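Local coordinates for core protein VP7 (Bluetongue virus, PDB 1BVP), which forms homotrimeric capsomers that assemble on an inner VP3 scaffold to build the core of the virus particle, at residues Y271-H276 against A342-A347; T10-C15 against L310-T315; H276-L281 against S314-V319. All coordinates share one frame; numbering follows the deposited sequence.

Interaction 1: residues Y271-H276 against A342-A347; sequences YSFRDH and AIARAA
Ala-347 N donates to Ala-344 O (3.0 Å), and the methyls of these two alanines both lie against the ring of Phe-273. A weaker, longer bond runs from the same nitrogen to Ile-343 O. The Phe-273 side chain leaves its backbone towards 342-347, with CG anti to the backbone N (chi1 180°), and this swing lays the ring on the alanine side of the helix. Ala-344 CA sits over one face of the Phe-273 ring, 3.9 Å from the centroid and 15° off the normal, a CH-pi contact with its hydrogen-bearing carbon displaced towards the rim. Ala-344 CB lies at Phe-273 CD2 (3.5 Å), whereas Ala-347 CB comes in obliquely at Phe-273 CE1, also at 3.5 Å. The second face of the phenyl ring is backed by Asp-275 C from its own loop.

In the largely helical domain of VP7, made from the two ends of the chain, this loop links helix 263-271 to helix 276-286, and the short C-terminal helix 341-346 docks on it. Asp-275 is the N-cap of helix 276-286, its OD1 accepting from Trp-278 N, while OD2 bonds to Tyr-320 OH. His-276, in the first turn, packs against Phe-273 in a T-shaped stack: the phenyl CZ points at the imidazole face, 3.7 Å above its centre. The same imidazole turns its edge to Ile-343, whose CG2 lies 4.0 Å from His-276 CE1, the two side chains crossing at about a right angle. The trimer interface is close by, since Arg-274 N bonds to Thr-118 OG1 of a neighbouring subunit and Ala-344 packs on Trp-119 of that subunit.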
# COMPACT_ATOMS: atom_id res chain seq x y z
N TYR A 271 -2.45 2.96 -16.66
CA TYR A 271 -1.71 2.08 -17.56
C TYR A 271 -2.41 0.82 -18.01
O TYR A 271 -1.86 0.05 -18.77
CB TYR A 271 -0.32 1.78 -17.00
CG TYR A 271 0.60 2.99 -17.00
CD1 TYR A 271 1.21 3.43 -18.16
CD2 TYR A 271 0.82 3.73 -15.83
CE1 TYR A 271 2.03 4.58 -18.18
CE2 TYR A 271 1.65 4.88 -15.84
CZ TYR A 271 2.24 5.29 -17.02
OH TYR A 271 3.05 6.40 -17.04
N SER A 272 -3.64 0.61 -17.55
CA SER A 272 -4.39 -0.55 -18.01
C SER A 272 -4.69 -0.35 -19.49
O SER A 272 -4.79 0.78 -20.02
CB SER A 272 -5.68 -0.72 -17.25
OG SER A 272 -5.36 -1.12 -15.95
N PHE A 273 -4.88 -1.49 -20.13
CA PHE A 273 -5.10 -1.52 -21.55
C PHE A 273 -6.45 -0.97 -22.01
O PHE A 273 -6.48 -0.03 -22.82
CB PHE A 273 -4.91 -2.97 -22.02
CG PHE A 273 -5.13 -3.16 -23.50
CD1 PHE A 273 -4.32 -2.47 -24.43
CD2 PHE A 273 -6.13 -4.02 -23.95
CE1 PHE A 273 -4.51 -2.64 -25.81
CE2 PHE A 273 -6.33 -4.21 -25.34
CZ PHE A 273 -5.51 -3.51 -26.27
N ARG A 274 -7.53 -1.58 -21.50
CA ARG A 274 -8.94 -1.26 -21.84
C ARG A 274 -9.22 -1.74 -23.28
O ARG A 274 -9.87 -2.77 -23.49
CB ARG A 274 -9.22 0.25 -21.65
CG ARG A 274 -9.57 0.51 -20.21
CD ARG A 274 -9.60 1.95 -19.86
NE ARG A 274 -10.38 2.15 -18.64
CZ ARG A 274 -9.86 2.22 -17.43
NH1 ARG A 274 -8.54 2.14 -17.29
NH2 ARG A 274 -10.66 2.29 -16.36
N ASP A 275 -8.64 -1.04 -24.25
CA ASP A 275 -8.76 -1.42 -25.64
C ASP A 275 -7.72 -0.60 -26.39
O ASP A 275 -7.04 0.28 -25.80
CB ASP A 275 -10.17 -1.20 -26.20
CG ASP A 275 -10.65 0.27 -26.10
OD1 ASP A 275 -9.90 1.24 -26.36
OD2 ASP A 275 -11.83 0.45 -25.77
N HIS A 276 -7.66 -0.82 -27.69
CA HIS A 276 -6.67 -0.11 -28.50
C HIS A 276 -6.77 1.37 -28.54
O HIS A 276 -5.75 2.05 -28.66
CB HIS A 276 -6.64 -0.66 -29.91
CG HIS A 276 -6.20 -2.09 -29.98
ND1 HIS A 276 -7.10 -3.14 -29.94
CD2 HIS A 276 -4.97 -2.65 -30.00
CE1 HIS A 276 -6.43 -4.28 -29.94
NE2 HIS A 276 -5.14 -4.01 -29.97
N ALA A 342 -3.81 -12.00 -24.04
CA ALA A 342 -2.76 -12.14 -25.06
C ALA A 342 -2.70 -10.92 -25.98
O ALA A 342 -1.63 -10.38 -26.28
CB ALA A 342 -3.01 -13.41 -25.86
N ILE A 343 -3.88 -10.48 -26.40
CA ILE A 343 -3.99 -9.31 -27.26
C ILE A 343 -3.55 -8.03 -26.52
O ILE A 343 -2.87 -7.17 -27.11
CB ILE A 343 -5.43 -9.18 -27.77
CG1 ILE A 343 -5.77 -10.37 -28.68
CG2 ILE A 343 -5.60 -7.88 -28.51
CD1 ILE A 343 -7.22 -10.41 -29.12
N ALA A 344 -3.96 -7.91 -25.26
CA ALA A 344 -3.60 -6.77 -24.44
C ALA A 344 -2.08 -6.71 -24.30
O ALA A 344 -1.47 -5.66 -24.58
CB ALA A 344 -4.26 -6.87 -23.04
N ARG A 345 -1.48 -7.83 -23.90
CA ARG A 345 -0.04 -7.92 -23.71
C ARG A 345 0.75 -7.53 -24.95
O ARG A 345 1.76 -6.82 -24.86
CB ARG A 345 0.36 -9.33 -23.25
CG ARG A 345 1.81 -9.68 -23.52
CD ARG A 345 2.53 -10.12 -22.26
NE ARG A 345 3.99 -10.25 -22.46
CZ ARG A 345 4.80 -9.29 -22.94
NH1 ARG A 345 4.34 -8.08 -23.32
NH2 ARG A 345 6.11 -9.52 -22.98
N ALA A 346 0.27 -7.95 -26.12
CA ALA A 346 0.95 -7.65 -27.37
C ALA A 346 0.98 -6.18 -27.73
O ALA A 346 1.79 -5.74 -28.54
CB ALA A 346 0.30 -8.41 -28.48
N ALA A 347 0.05 -5.42 -27.16
CA ALA A 347 -0.06 -4.00 -27.47
C ALA A 347 0.99 -3.16 -26.80
O ALA A 347 1.18 -2.00 -27.21
CB ALA A 347 -1.42 -3.51 -27.11

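Interaction 2: residues T10-C15 against L310-T315; sequences TVMRAC and LLLLST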
# COMPACT_ATOMS: atom_id res chain seq x y z
N THR A 10 -14.19 17.80 -11.09
CA THR A 10 -15.61 17.84 -10.73
C THR A 10 -16.49 17.47 -11.91
O THR A 10 -17.37 16.61 -11.79
CB THR A 10 -16.02 19.21 -10.28
OG1 THR A 10 -15.34 19.54 -9.07
CG2 THR A 10 -17.51 19.23 -10.03
N VAL A 11 -16.24 18.09 -13.05
CA VAL A 11 -17.02 17.82 -14.25
C VAL A 11 -16.88 16.40 -14.75
O VAL A 11 -17.89 15.77 -15.15
CB VAL A 11 -16.65 18.75 -15.38
CG1 VAL A 11 -17.40 18.39 -16.61
CG2 VAL A 11 -16.90 20.20 -14.95
N MET A 12 -15.64 15.89 -14.76
CA MET A 12 -15.41 14.52 -15.23
C MET A 12 -16.05 13.50 -14.32
O MET A 12 -16.65 12.54 -14.81
CB MET A 12 -13.94 14.20 -15.37
CG MET A 12 -13.18 15.08 -16.32
SD MET A 12 -11.55 14.33 -16.64
CE MET A 12 -10.60 14.95 -15.31
N ARG A 13 -15.97 13.70 -13.00
CA ARG A 13 -16.60 12.72 -12.10
C ARG A 13 -18.13 12.73 -12.26
O ARG A 13 -18.78 11.70 -12.11
CB ARG A 13 -16.17 12.92 -10.64
CG ARG A 13 -14.68 12.87 -10.40
CD ARG A 13 -14.26 13.03 -8.91
NE ARG A 13 -14.35 11.77 -8.18
CZ ARG A 13 -15.10 11.54 -7.09
NH1 ARG A 13 -15.85 12.51 -6.56
NH2 ARG A 13 -15.14 10.31 -6.55
N ALA A 14 -18.69 13.89 -12.61
CA ALA A 14 -20.14 14.05 -12.82
C ALA A 14 -20.53 13.28 -14.08
O ALA A 14 -21.56 12.60 -14.12
CB ALA A 14 -20.47 15.52 -12.99
N CYS A 15 -19.72 13.40 -15.13
CA CYS A 15 -20.05 12.69 -16.35
C CYS A 15 -20.01 11.17 -16.15
O CYS A 15 -20.73 10.44 -16.83
CB CYS A 15 -19.09 13.06 -17.47
SG CYS A 15 -19.18 14.74 -18.02
N LEU A 310 -1.49 12.19 -13.65
CA LEU A 310 -1.87 10.82 -13.37
C LEU A 310 -3.28 10.80 -12.81
O LEU A 310 -4.10 10.02 -13.29
CB LEU A 310 -0.90 10.13 -12.39
CG LEU A 310 0.48 9.88 -13.03
CD1 LEU A 310 1.46 9.54 -11.97
CD2 LEU A 310 0.39 8.80 -14.09
N LEU A 311 -3.56 11.65 -11.82
CA LEU A 311 -4.90 11.69 -11.23
C LEU A 311 -5.98 12.04 -12.26
O LEU A 311 -6.99 11.35 -12.39
CB LEU A 311 -4.95 12.69 -10.09
CG LEU A 311 -4.05 12.26 -8.96
CD1 LEU A 311 -4.24 13.22 -7.81
CD2 LEU A 311 -4.41 10.83 -8.54
N LEU A 312 -5.70 13.09 -13.02
CA LEU A 312 -6.60 13.54 -14.06
C LEU A 312 -6.83 12.43 -15.13
O LEU A 312 -7.97 12.13 -15.52
CB LEU A 312 -6.04 14.83 -14.66
CG LEU A 312 -6.62 16.23 -14.32
CD1 LEU A 312 -7.26 16.29 -12.99
CD2 LEU A 312 -5.55 17.28 -14.45
N LEU A 313 -5.75 11.77 -15.55
CA LEU A 313 -5.88 10.70 -16.54
C LEU A 313 -6.65 9.50 -15.99
O LEU A 313 -7.39 8.87 -16.72
CB LEU A 313 -4.52 10.25 -17.00
CG LEU A 313 -4.19 10.39 -18.47
CD1 LEU A 313 -2.90 9.62 -18.66
CD2 LEU A 313 -5.28 9.84 -19.38
N SER A 314 -6.46 9.18 -14.72
CA SER A 314 -7.16 8.06 -14.09
C SER A 314 -8.66 8.30 -14.11
O SER A 314 -9.45 7.40 -14.46
CB SER A 314 -6.67 7.88 -12.66
OG SER A 314 -7.23 6.68 -12.14
N THR A 315 -9.07 9.51 -13.75
CA THR A 315 -10.47 9.88 -13.80
C THR A 315 -10.96 9.81 -15.25
O THR A 315 -12.03 9.23 -15.52
CB THR A 315 -10.66 11.29 -13.25
OG1 THR A 315 -10.12 11.35 -11.93
CG2 THR A 315 -12.15 11.64 -13.16
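Met-12 and Arg-13 meet Thr-315 where the N-terminal helix 2-15 runs beside helix 304-323, two members of the helical domain of VP7 joined here from near opposite ends of the chain. The short segments point almost the same way, at 21°, with their axes 10.4 Å apart, and a few side-chain carbons meet between them.

Thr-315 is the central piece. Its chi1 of -56° sets OG1 beside the backbone N and swings CG2 anti to it, so the two branches have separate tasks: the methyl faces helix 2-15, and the hydroxyl turns back to its own helix. Thr-315 CG2 touches Met-12 CB at 3.8 Å and Arg-13 CG at 3.9 Å, fitting between the side-chain roots of two successive residues. The Arg-13 side chain crosses the threonine at about a right angle and then bends at chi3; the backbone O of Arg-13 receives Asn-107 ND2 of a neighbouring subunit.

Met-12 runs nearly straight through chi2 before folding at chi3 (-86°), which carries its terminal methyl towards Leu-312. There Met-12 CE lies 3.9 Å from the carbonyl Leu-312 O, and its apolar contact with Leu-312 CD1 is looser, at 4.3 Å. Leu-312 in turn packs on Ala-72 of helix 55-73, linking this pair to a third helix.

The threonine hydroxyl is satisfied within its own helix. Leu-311 O receives two donors from Thr-315, the backbone N at 3.1 Å and OG1 at 3.2 Å, the hydroxyl approaching from a position tilted away from the carbonyl plane.

Interaction 3: residues H276-L281 against S314-V319; sequences HTWHGL and STLADV
This is a buried aromatic-on-helix contact, in which one tryptophan from helix 276-286 lies against the backbone of the long helix 304-323 inside the helical domain. Trp-278 supplies most of its side of the contact. Its side chain is directed at the other helix, CG anti to the backbone N (chi1 170°), and the benzene part of the indole reaches Leu-316 and Ala-317. The CA atoms of Trp-278 and Ala-317 remain 7.9 Å apart, a gap spanned by the indole.

Ala-317 CA stands over one face of the six-membered ring of Trp-278, 4.1 Å from the centroid and 27° off the normal, in a CH-pi contact. The methyl reaches further along the ring, with Ala-317 CB 3.6 Å from Trp-278 CZ2 and 3.7 Å from Trp-278 CH2. Leu-316 adds a looser touch, Leu-316 CG lying 4.5 Å from Trp-278 CZ3.

Arg-274 adds to the surroundings: it makes a cation-pi contact with Trp-278 and also packs on Ala-317. Other sides of helix 304-323 meet different partners. Leu-316 packs on Phe-62, Cys-65 and Leu-66 of helix 55-73, and Asp-318 forms a salt bridge through OD2 with Arg-111 NH1 of a neighbouring subunit.

Between the two segments, the closest touches are between carbon atoms, and no polar side-chain group takes part. The fit therefore rests on dispersion and a CH-pi contact; consistent with the small alanine side chain, the indole face comes close to the helix backbone itself.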
# COMPACT_ATOMS: atom_id res chain seq x y z
N HIS A 276 -7.66 -0.82 -27.69
CA HIS A 276 -6.67 -0.11 -28.50
C HIS A 276 -6.77 1.37 -28.54
O HIS A 276 -5.75 2.05 -28.66
CB HIS A 276 -6.64 -0.66 -29.91
CG HIS A 276 -6.20 -2.09 -29.98
ND1 HIS A 276 -7.10 -3.14 -29.94
CD2 HIS A 276 -4.97 -2.65 -30.00
CE1 HIS A 276 -6.43 -4.28 -29.94
NE2 HIS A 276 -5.14 -4.01 -29.97
N THR A 277 -7.98 1.89 -28.44
CA THR A 277 -8.17 3.33 -28.48
C THR A 277 -7.66 3.97 -27.19
O THR A 277 -6.87 4.93 -27.22
CB THR A 277 -9.65 3.65 -28.77
OG1 THR A 277 -10.01 3.07 -30.04
CG2 THR A 277 -9.89 5.15 -28.82
N TRP A 278 -8.03 3.40 -26.05
CA TRP A 278 -7.58 3.96 -24.81
C TRP A 278 -6.06 3.86 -24.74
O TRP A 278 -5.35 4.79 -24.33
CB TRP A 278 -8.19 3.21 -23.65
CG TRP A 278 -7.56 3.63 -22.38
CD1 TRP A 278 -6.68 2.92 -21.62
CD2 TRP A 278 -7.66 4.91 -21.79
NE1 TRP A 278 -6.20 3.69 -20.60
CE2 TRP A 278 -6.79 4.93 -20.68
CE3 TRP A 278 -8.40 6.06 -22.10
CZ2 TRP A 278 -6.63 6.05 -19.87
CZ3 TRP A 278 -8.25 7.19 -21.30
CH2 TRP A 278 -7.37 7.17 -20.19
N HIS A 279 -5.57 2.69 -25.11
CA HIS A 279 -4.16 2.45 -25.12
C HIS A 279 -3.44 3.49 -26.00
O HIS A 279 -2.47 4.16 -25.57
CB HIS A 279 -3.94 1.01 -25.57
CG HIS A 279 -2.52 0.57 -25.44
ND1 HIS A 279 -1.87 0.55 -24.22
CD2 HIS A 279 -1.59 0.26 -26.37
CE1 HIS A 279 -0.59 0.25 -24.42
NE2 HIS A 279 -0.40 0.07 -25.72
N GLY A 280 -3.97 3.71 -27.21
CA GLY A 280 -3.39 4.71 -28.10
C GLY A 280 -3.47 6.14 -27.56
O GLY A 280 -2.49 6.90 -27.61
N LEU A 281 -4.64 6.50 -27.04
CA LEU A 281 -4.90 7.83 -26.49
C LEU A 281 -4.00 8.11 -25.28
O LEU A 281 -3.38 9.18 -25.18
CB LEU A 281 -6.36 7.89 -26.04
CG LEU A 281 -7.28 9.13 -26.04
CD1 LEU A 281 -8.02 9.14 -24.72
CD2 LEU A 281 -6.55 10.42 -26.24
N SER A 314 -6.46 9.18 -14.72
CA SER A 314 -7.16 8.06 -14.09
C SER A 314 -8.66 8.30 -14.11
O SER A 314 -9.45 7.40 -14.46
CB SER A 314 -6.67 7.88 -12.66
OG SER A 314 -7.23 6.68 -12.14
N THR A 315 -9.07 9.51 -13.75
CA THR A 315 -10.47 9.88 -13.80
C THR A 315 -10.96 9.81 -15.25
O THR A 315 -12.03 9.23 -15.52
CB THR A 315 -10.66 11.29 -13.25
OG1 THR A 315 -10.12 11.35 -11.93
CG2 THR A 315 -12.15 11.64 -13.16
N LEU A 316 -10.21 10.36 -16.20
CA LEU A 316 -10.63 10.28 -17.60
C LEU A 316 -10.82 8.83 -18.04
O LEU A 316 -11.71 8.54 -18.85
CB LEU A 316 -9.64 10.99 -18.51
CG LEU A 316 -10.00 11.07 -20.00
CD1 LEU A 316 -11.16 12.02 -20.19
CD2 LEU A 316 -8.79 11.62 -20.80
N ALA A 317 -10.03 7.91 -17.47
CA ALA A 317 -10.17 6.49 -17.83
C ALA A 317 -11.50 5.99 -17.34
O ALA A 317 -12.16 5.18 -18.02
CB ALA A 317 -9.08 5.68 -17.24
N ASP A 318 -11.91 6.44 -16.16
CA ASP A 318 -13.21 6.03 -15.64
C ASP A 318 -14.33 6.57 -16.52
O ASP A 318 -15.28 5.85 -16.82
CB ASP A 318 -13.41 6.52 -14.23
CG ASP A 318 -12.51 5.83 -13.24
OD1 ASP A 318 -12.14 4.66 -13.45
OD2 ASP A 318 -12.24 6.48 -12.22
N VAL A 319 -14.20 7.83 -16.95
CA VAL A 319 -15.20 8.42 -17.83
C VAL A 319 -15.26 7.60 -19.12
O VAL A 319 -16.34 7.24 -19.58
CB VAL A 319 -14.88 9.89 -18.19
CG1 VAL A 319 -15.81 10.37 -19.30
CG2 VAL A 319 -15.04 10.77 -16.96

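How the interactions relate
Interactions 2 and 3 share Ser-314 and Thr-315 and load different sides of helix 304-323; their centres lie 11 Å apart, and Leu-313 CD2 approaches Trp-278 CH2 to 3.5 Å. Interaction 3 is likewise about 11 Å, centre to centre, from interaction 1. His-276 is common to them, and Ala-347 O lies 3.0 Å from His-279 NE2 in a probable, weak hydrogen bond. Interactions 1 and 2 stand about 22 Å apart between centres and do not touch. Together the three contacts run from the N-terminal helix through helices 304-323 and 276-286 to the C-terminal helix, and each reaches a neighbouring subunit of the trimer.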